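Local atomic coordinates of hypothetical protein (Uncultured marine organism, PDB entry 2OP5), a protein that is of uncharacterised function but forms a dimer of ferredoxin-like subunits, and belongs to a domain family in the dimeric alpha/beta barrel clan. Residues A[9-14]-A[107-112]; A[15-20]-A[61-66]. One frame throughout, in Å; residues are numbered along the deposited sequence. Where two conformers were deposited one is given.

Overall arrangement
Both contacts lie in the single four-stranded antiparallel sheet of a ferredoxin-like fold, whose strands run in the order 48-56, 63-70, 10-17, 102-114. Strand 10-17 serves both: its first half pairs with strand 102-114 in contact 1, its second half with strand 63-70 in contact 2. Their centres are about 21 Å apart, and Leu14 of contact 1 reaches Met66 of contact 2 through a probable backbone hydrogen bond. Along the chain, contact 2 is nested within the loop closed by contact 1. The strand at the N-terminus is thus held between the third and last strands, and both contacts touch the second subunit of the dimer.

Contact 1: residues A[9-14]-A[107-112]; sequences AFLNSL and GVVVSE
Ala9 and Val109 begin the short antiparallel pairing of the first and last strands of the ferredoxin-like sheet, two segments whose N-to-C directions differ by 110°. Val109 N gives a straight hydrogen bond of 2.8 Å to Ala9 O, approaching from above the carbonyl plane. Val108 CG1 also lies against Ala9 O, at 3.6 Å. On the other edge of the strand, Ala9 and Phe10 both face Tyr70 in a classic beta bulge. Phe10 forms a non-hydrogen-bonded pair with Val108, but its ring turns to Gly107: CG stands anti to the backbone N (chi1 -164°), CD1 comes to 3.4 Å from Gly107 O, and Gly107 N lies over one ring face. The ring also meets that of Tyr76. An alanine here would lack the ring that packs on the Gly107 backbone and touches Tyr76, and would probably open a gap between them. Leu11 and Gly107 form the hydrogen-bonded pair, Leu11 N reaching Gly107 O at 3.0 Å and Gly107 N returning to Leu11 O at 3.0 Å. Past Val109 the last strand swings away from strand 10-17; Val109, Ser111 and Glu112 join an antiparallel ladder with a strand of the second subunit, carrying the sheet across the interface. On the flank of Leu11 the side chains of the two segments meet in a loose apolar contact, Leu11 CB touching Val109 CG2 at 4.2 Å.

Contact 2: residues A[15-20]-A[61-66]; sequences FMDFTS and QHRISM
The guanidinium of Arg63 carries Phe15 on one face and Asp17 at its edge. In the Phe15 conformer described, CE2 sits 3.3 Å above the guanidinium plane, over its centre; the Phe15 ring also stacks with that of His103 and has Asp17 OD2 in plane at its edge. Asp17 is gripped side-on, Arg63 NE to OD1 at 2.6 Å and NH2 to OD2 at 3.0 Å, both on the syn side of a nearly coplanar carboxylate. A bend at chi3 (-69°) brings NE to this salt bridge, while NH1 bonds Asn105 OD1 of the second subunit. The His62 ring has Ser20 C over one face and Phe18 O near its plane at the edge; its ND1 bonds Glu21. His62 O lies in plane at the edge of the Phe18 ring and accepts Phe18 N at 2.9 Å, while one water joins Phe18 O to His62 N. On the buried side, Met16 CE, a selenomethionine methyl, packs 3.8 Å from Ile64 CG2. Reciprocal bonds between the Met16 and Ile64 backbones fix the register of the central antiparallel strands of a ferredoxin-like sheet, helix-covered on the Ile64 face and dimer-facing on the Phe15 face.

Contact 1: residues A[9-14]-A[107-112]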
ATOM      1  N   ALA A   9       9.238   3.578  -8.289  1.00 25.88           N
ATOM      2  CA  ALA A   9      10.441   3.937  -7.540  1.00 26.46           C
ATOM      3  C   ALA A   9      10.099   4.503  -6.173  1.00 26.47           C
ATOM      4  O   ALA A   9      10.822   4.270  -5.209  1.00 25.94           O
ATOM      5  CB  ALA A   9      11.241   4.953  -8.305  1.00 27.15           C
ATOM      6  N   PHE A  10       9.015   5.270  -6.111  1.00 26.88           N
ATOM      7  CA  PHE A  10       8.569   5.918  -4.890  1.00 27.98           C
ATOM      8  C   PHE A  10       7.108   5.592  -4.645  1.00 27.63           C
ATOM      9  O   PHE A  10       6.336   5.502  -5.589  1.00 26.48           O
ATOM     10  CB  PHE A  10       8.742   7.414  -5.031  1.00 28.59           C
ATOM     11  CG  PHE A  10       8.693   8.157  -3.735  1.00 30.29           C
ATOM     12  CD1 PHE A  10       9.783   8.136  -2.878  1.00 30.22           C
ATOM     13  CD2 PHE A  10       7.595   8.939  -3.400  1.00 30.87           C
ATOM     14  CE1 PHE A  10       9.765   8.857  -1.705  1.00 30.38           C
ATOM     15  CE2 PHE A  10       7.580   9.668  -2.202  1.00 30.41           C
ATOM     16  CZ  PHE A  10       8.663   9.627  -1.370  1.00 30.17           C
ATOM     17  N   LEU A  11       6.738   5.475  -3.371  1.00 28.31           N
ATOM     18  CA  LEU A  11       5.407   5.049  -2.982  1.00 29.10           C
ATOM     19  C   LEU A  11       4.915   5.643  -1.650  1.00 28.99           C
ATOM     20  O   LEU A  11       5.701   5.894  -0.733  1.00 27.75           O
ATOM     21  CB  LEU A  11       5.459   3.509  -2.895  1.00 30.07           C
ATOM     22  CG  LEU A  11       4.369   2.526  -2.475  1.00 30.27           C
ATOM     23  CD1 LEU A  11       4.669   1.147  -3.024  1.00 31.58           C
ATOM     24  CD2 LEU A  11       4.197   2.449  -0.975  1.00 33.51           C
ATOM     25  N   ASN A  12       3.607   5.881  -1.573  1.00 29.05           N
ATOM     26  CA  ASN A  12       2.959   6.292  -0.320  1.00 29.12           C
ATOM     27  C   ASN A  12       1.833   5.309  -0.049  1.00 28.91           C
ATOM     28  O   ASN A  12       0.967   5.112  -0.897  1.00 29.14           O
ATOM     29  CB  ASN A  12       2.404   7.709  -0.380  1.00 28.96           C
ATOM     30  CG  ASN A  12       1.961   8.239   0.992  1.00 29.94           C
ATOM     31  OD1 ASN A  12       2.191   7.616   2.035  1.00 30.40           O
ATOM     32  ND2 ASN A  12       1.347   9.413   0.993  1.00 31.09           N
ATOM     33  N   SER A  13       1.892   4.648   1.100  1.00 29.19           N
ATOM     34  CA  SER A  13       0.860   3.704   1.543  1.00 29.67           C
ATOM     35  C   SER A  13       0.293   4.382   2.756  1.00 29.73           C
ATOM     36  O   SER A  13       0.837   4.270   3.864  1.00 28.83           O
ATOM     37  CB  SER A  13       1.449   2.339   1.913  1.00 30.01           C
ATOM     38  OG  SER A  13       0.432   1.454   2.375  1.00 30.87           O
ATOM     39  N   LEU A  14      -0.770   5.141   2.525  1.00 30.19           N
ATOM     40  CA  LEU A  14      -1.370   5.923   3.573  1.00 29.83           C
ATOM     41  C   LEU A  14      -2.690   5.319   4.027  1.00 29.21           C
ATOM     42  O   LEU A  14      -3.267   4.483   3.313  1.00 28.88           O
ATOM     43  CB  LEU A  14      -1.541   7.363   3.110  1.00 29.36           C
ATOM     44  CG  LEU A  14      -2.646   7.755   2.144  1.00 30.56           C
ATOM     45  CD1 LEU A  14      -4.021   7.800   2.801  1.00 31.02           C
ATOM     46  CD2 LEU A  14      -2.342   9.152   1.589  1.00 31.27           C
ATOM     47  N   GLY A 107       8.243   6.286   0.898  1.00 25.45           N
ATOM     48  CA  GLY A 107       9.612   5.819   0.746  1.00 24.91           C
ATOM     49  C   GLY A 107       9.961   5.227  -0.607  1.00 24.75           C
ATOM     50  O   GLY A 107       9.123   5.149  -1.504  1.00 23.55           O
ATOM     51  N   VAL A 108      11.219   4.796  -0.712  1.00 24.75           N
ATOM     52  CA  VAL A 108      11.780   4.232  -1.907  1.00 24.62           C
ATOM     53  C   VAL A 108      11.399   2.774  -1.988  1.00 23.70           C
ATOM     54  O   VAL A 108      11.452   2.063  -0.980  1.00 22.28           O
ATOM     55  CB  VAL A 108      13.346   4.189  -1.885  1.00 25.64           C
ATOM     56  CG1 VAL A 108      13.897   4.058  -3.291  1.00 25.51           C
ATOM     57  CG2 VAL A 108      13.941   5.409  -1.300  1.00 27.42           C
ATOM     58  N   VAL A 109      11.067   2.334  -3.193  1.00 22.87           N
ATOM     59  CA  VAL A 109      10.818   0.938  -3.454  1.00 23.67           C
ATOM     60  C   VAL A 109      12.179   0.214  -3.510  1.00 24.08           C
ATOM     61  O   VAL A 109      13.127   0.684  -4.146  1.00 23.95           O
ATOM     62  CB  VAL A 109      10.012   0.730  -4.759  1.00 23.63           C
ATOM     63  CG1 VAL A 109       9.957  -0.743  -5.132  1.00 24.72           C
ATOM     64  CG2 VAL A 109       8.606   1.273  -4.598  1.00 23.09           C
ATOM     65  N   VAL A 110      12.254  -0.916  -2.812  1.00 23.98           N
ATOM     66  CA  VAL A 110      13.453  -1.750  -2.724  1.00 24.52           C
ATOM     67  C   VAL A 110      13.264  -3.027  -3.569  1.00 24.25           C
ATOM     68  O   VAL A 110      14.224  -3.594  -4.076  1.00 23.07           O
ATOM     69  CB  VAL A 110      13.702  -2.196  -1.242  1.00 24.93           C
ATOM     70  CG1 VAL A 110      15.016  -2.945  -1.097  1.00 26.31           C
ATOM     71  CG2 VAL A 110      13.666  -1.008  -0.305  1.00 25.64           C
ATOM     72  N   SER A 111      12.030  -3.503  -3.685  1.00 24.69           N
ATOM     73  CA  SER A 111      11.770  -4.690  -4.472  1.00 25.62           C
ATOM     74  C   SER A 111      10.352  -4.622  -4.996  1.00 26.48           C
ATOM     75  O   SER A 111       9.435  -4.133  -4.303  1.00 27.16           O
ATOM     76  CB  SER A 111      11.966  -5.940  -3.617  1.00 25.99           C
ATOM     77  OG  SER A 111      11.921  -7.109  -4.399  1.00 27.48           O
ATOM     78  N   GLU A 112      10.188  -5.086  -6.229  1.00 27.20           N
ATOM     79  CA  GLU A 112       8.896  -5.132  -6.895  1.00 28.64           C
ATOM     80  C   GLU A 112       8.739  -6.415  -7.736  1.00 27.98           C
ATOM     81  O   GLU A 112       9.547  -6.701  -8.631  1.00 26.21           O
ATOM     82  CB  GLU A 112       8.703  -3.921  -7.805  1.00 28.99           C
ATOM     83  CG  GLU A 112       7.259  -3.769  -8.303  1.00 31.27           C
ATOM     84  CD  GLU A 112       7.057  -2.579  -9.221  1.00 32.34           C
ATOM     85  OE1 GLU A 112       8.035  -1.832  -9.487  1.00 35.86           O
ATOM     86  OE2 GLU A 112       5.911  -2.407  -9.685  1.00 36.37           O
TER

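Contact 2: residues A[15-20]-A[61-66]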
ATOM      1  N   PHE A  15      -3.115   5.693   5.235  1.00 27.78           N
ATOM      2  CA  PHE A  15      -4.409   5.235   5.739  0.50 27.39           C
ATOM      3  C   PHE A  15      -5.102   6.323   6.560  1.00 28.44           C
ATOM      4  O   PHE A  15      -4.443   7.214   7.110  1.00 27.29           O
ATOM      5  CB  PHE A  15      -4.347   3.855   6.455  0.50 25.80           C
ATOM      6  CG  PHE A  15      -3.549   3.820   7.756  0.50 23.46           C
ATOM      7  CD1 PHE A  15      -2.198   3.494   7.758  0.50 20.50           C
ATOM      8  CD2 PHE A  15      -4.173   4.047   8.974  0.50 23.04           C
ATOM      9  CE1 PHE A  15      -1.474   3.425   8.945  0.50 23.09           C
ATOM     10  CE2 PHE A  15      -3.451   3.994  10.176  0.50 24.13           C
ATOM     11  CZ  PHE A  15      -2.099   3.681  10.159  0.50 22.87           C
HETATM   12  N   MSE A  16      -6.444   6.251   6.569  1.00 27.74           N
HETATM   13  CA  MSE A  16      -7.303   7.197   7.296  1.00 28.90           C
HETATM   14  C   MSE A  16      -8.319   6.436   8.129  1.00 27.26           C
HETATM   15  O   MSE A  16      -8.946   5.502   7.641  1.00 27.19           O
HETATM   16  CB  MSE A  16      -8.088   8.091   6.355  1.00 29.20           C
HETATM   17  CG  MSE A  16      -7.283   9.181   5.717  1.00 32.00           C
HETATM   18 SE   MSE A  16      -8.084   9.665   4.000  0.75 33.76          SE
HETATM   19  CE  MSE A  16      -7.737   8.023   3.193  1.00 31.02           C
ATOM     20  N   ASP A  17      -8.497   6.877   9.364  1.00 25.70           N
ATOM     21  CA  ASP A  17      -9.407   6.268  10.319  1.00 25.20           C
ATOM     22  C   ASP A  17     -10.474   7.276  10.691  1.00 23.79           C
ATOM     23  O   ASP A  17     -10.152   8.396  11.104  1.00 21.83           O
ATOM     24  CB  ASP A  17      -8.661   5.865  11.580  1.00 24.97           C
ATOM     25  CG  ASP A  17      -7.614   4.806  11.325  1.00 28.69           C
ATOM     26  OD1 ASP A  17      -7.743   4.107  10.307  1.00 32.00           O
ATOM     27  OD2 ASP A  17      -6.653   4.679  12.128  1.00 30.86           O
ATOM     28  N   PHE A  18     -11.733   6.855  10.562  1.00 23.34           N
ATOM     29  CA  PHE A  18     -12.892   7.697  10.854  1.00 23.41           C
ATOM     30  C   PHE A  18     -13.519   7.324  12.187  1.00 23.22           C
ATOM     31  O   PHE A  18     -13.318   6.209  12.693  1.00 22.17           O
ATOM     32  CB  PHE A  18     -13.904   7.605   9.699  1.00 23.70           C
ATOM     33  CG  PHE A  18     -13.353   8.103   8.389  1.00 23.21           C
ATOM     34  CD1 PHE A  18     -12.626   7.256   7.560  1.00 23.23           C
ATOM     35  CD2 PHE A  18     -13.498   9.431   8.015  1.00 24.04           C
ATOM     36  CE1 PHE A  18     -12.093   7.715   6.359  1.00 24.09           C
ATOM     37  CE2 PHE A  18     -12.954   9.894   6.817  1.00 23.51           C
ATOM     38  CZ  PHE A  18     -12.257   9.026   5.989  1.00 21.46           C
ATOM     39  N   THR A  19     -14.250   8.277  12.767  1.00 23.68           N
ATOM     40  CA  THR A  19     -14.895   8.087  14.063  1.00 23.90           C
ATOM     41  C   THR A  19     -16.236   7.338  13.939  1.00 23.92           C
ATOM     42  O   THR A  19     -16.859   6.985  14.944  1.00 22.79           O
ATOM     43  CB  THR A  19     -15.119   9.424  14.811  1.00 24.57           C
ATOM     44  OG1 THR A  19     -16.059  10.228  14.099  1.00 25.75           O
ATOM     45  CG2 THR A  19     -13.797  10.194  14.999  1.00 25.96           C
ATOM     46  N   SER A  20     -16.687   7.115  12.712  1.00 24.07           N
ATOM     47  CA  SER A  20     -17.903   6.341  12.480  1.00 23.78           C
ATOM     48  C   SER A  20     -17.862   5.732  11.085  1.00 24.48           C
ATOM     49  O   SER A  20     -17.188   6.250  10.183  1.00 22.99           O
ATOM     50  CB  SER A  20     -19.155   7.207  12.615  1.00 23.46           C
ATOM     51  OG  SER A  20     -19.249   8.136  11.547  1.00 21.22           O
ATOM     52  N   GLN A  61     -11.507  -0.557  13.732  1.00 34.90           N
ATOM     53  CA  GLN A  61     -11.354   0.739  13.067  1.00 33.60           C
ATOM     54  C   GLN A  61     -12.387   0.968  11.958  1.00 32.40           C
ATOM     55  O   GLN A  61     -13.078   0.043  11.543  1.00 33.28           O
ATOM     56  CB  GLN A  61      -9.993   0.775  12.357  1.00 34.23           C
ATOM     57  CG  GLN A  61      -8.735   0.328  13.156  1.00 34.79           C
ATOM     58  CD  GLN A  61      -8.290   1.328  14.192  1.00 34.88           C
ATOM     59  OE1 GLN A  61      -8.633   2.517  14.110  1.00 36.50           O
ATOM     60  NE2 GLN A  61      -7.506   0.866  15.171  1.00 29.03           N
ATOM     61  N   HIS A  62     -12.486   2.211  11.486  1.00 29.84           N
ATOM     62  CA  HIS A  62     -13.269   2.543  10.289  1.00 28.06           C
ATOM     63  C   HIS A  62     -12.206   3.116   9.361  1.00 27.22           C
ATOM     64  O   HIS A  62     -12.065   4.315   9.246  1.00 26.97           O
ATOM     65  CB  HIS A  62     -14.342   3.569  10.569  1.00 27.45           C
ATOM     66  CG  HIS A  62     -15.265   3.184  11.665  1.00 26.50           C
ATOM     67  ND1 HIS A  62     -16.281   2.273  11.486  1.00 25.24           N
ATOM     68  CD2 HIS A  62     -15.361   3.619  12.943  1.00 25.48           C
ATOM     69  CE1 HIS A  62     -16.950   2.144  12.619  1.00 26.78           C
ATOM     70  NE2 HIS A  62     -16.412   2.951  13.517  1.00 26.53           N
ATOM     71  N   ARG A  63     -11.494   2.225   8.679  1.00 25.84           N
ATOM     72  CA  ARG A  63     -10.322   2.570   7.943  1.00 25.23           C
ATOM     73  C   ARG A  63     -10.383   2.465   6.410  1.00 25.78           C
ATOM     74  O   ARG A  63     -10.982   1.539   5.843  1.00 24.40           O
ATOM     75  CB  ARG A  63      -9.199   1.680   8.471  1.00 24.68           C
ATOM     76  CG  ARG A  63      -7.815   1.982   7.905  1.00 26.42           C
ATOM     77  CD  ARG A  63      -6.671   1.290   8.689  1.00 26.56           C
ATOM     78  NE  ARG A  63      -6.480   1.831  10.033  1.00 25.82           N
ATOM     79  CZ  ARG A  63      -5.543   1.421  10.881  1.00 28.63           C
ATOM     80  NH1 ARG A  63      -4.714   0.432  10.577  1.00 30.29           N
ATOM     81  NH2 ARG A  63      -5.465   1.977  12.075  1.00 28.36           N
ATOM     82  N   ILE A  64      -9.749   3.447   5.768  1.00 26.46           N
ATOM     83  CA  ILE A  64      -9.558   3.493   4.336  1.00 27.48           C
ATOM     84  C   ILE A  64      -8.059   3.501   4.095  1.00 26.84           C
ATOM     85  O   ILE A  64      -7.340   4.229   4.768  1.00 27.01           O
ATOM     86  CB  ILE A  64     -10.085   4.804   3.712  1.00 28.24           C
ATOM     87  CG1 ILE A  64     -11.596   4.927   3.887  1.00 31.19           C
ATOM     88  CG2 ILE A  64      -9.733   4.885   2.228  1.00 29.06           C
ATOM     89  CD1 ILE A  64     -12.404   3.806   3.276  1.00 32.45           C
ATOM     90  N   SER A  65      -7.606   2.714   3.125  1.00 26.33           N
ATOM     91  CA  SER A  65      -6.201   2.730   2.685  1.00 26.56           C
ATOM     92  C   SER A  65      -6.080   3.216   1.248  1.00 25.79           C
ATOM     93  O   SER A  65      -6.966   2.963   0.404  1.00 24.35           O
ATOM     94  CB  SER A  65      -5.600   1.344   2.767  1.00 27.12           C
ATOM     95  OG  SER A  65      -6.245   0.456   1.898  1.00 31.42           O
HETATM   96  N   MSE A  66      -4.990   3.930   0.992  1.00 24.26           N
HETATM   97  CA  MSE A  66      -4.653   4.403  -0.314  1.00 24.49           C
HETATM   98  C   MSE A  66      -3.194   4.131  -0.549  1.00 25.76           C
HETATM   99  O   MSE A  66      -2.361   4.331   0.333  1.00 25.85           O
HETATM  100  CB  MSE A  66      -4.886   5.900  -0.448  1.00 25.12           C
HETATM  101  CG  MSE A  66      -6.344   6.246  -0.463  1.00 26.29           C
HETATM  102 SE   MSE A  66      -6.696   8.137  -0.755  0.75 20.37          SE
HETATM  103  CE  MSE A  66      -8.584   7.909  -0.853  1.00 25.89           C
TER
HETATM  104  O   HOH W   1     -11.386   4.329  12.963  1.00 26.69           O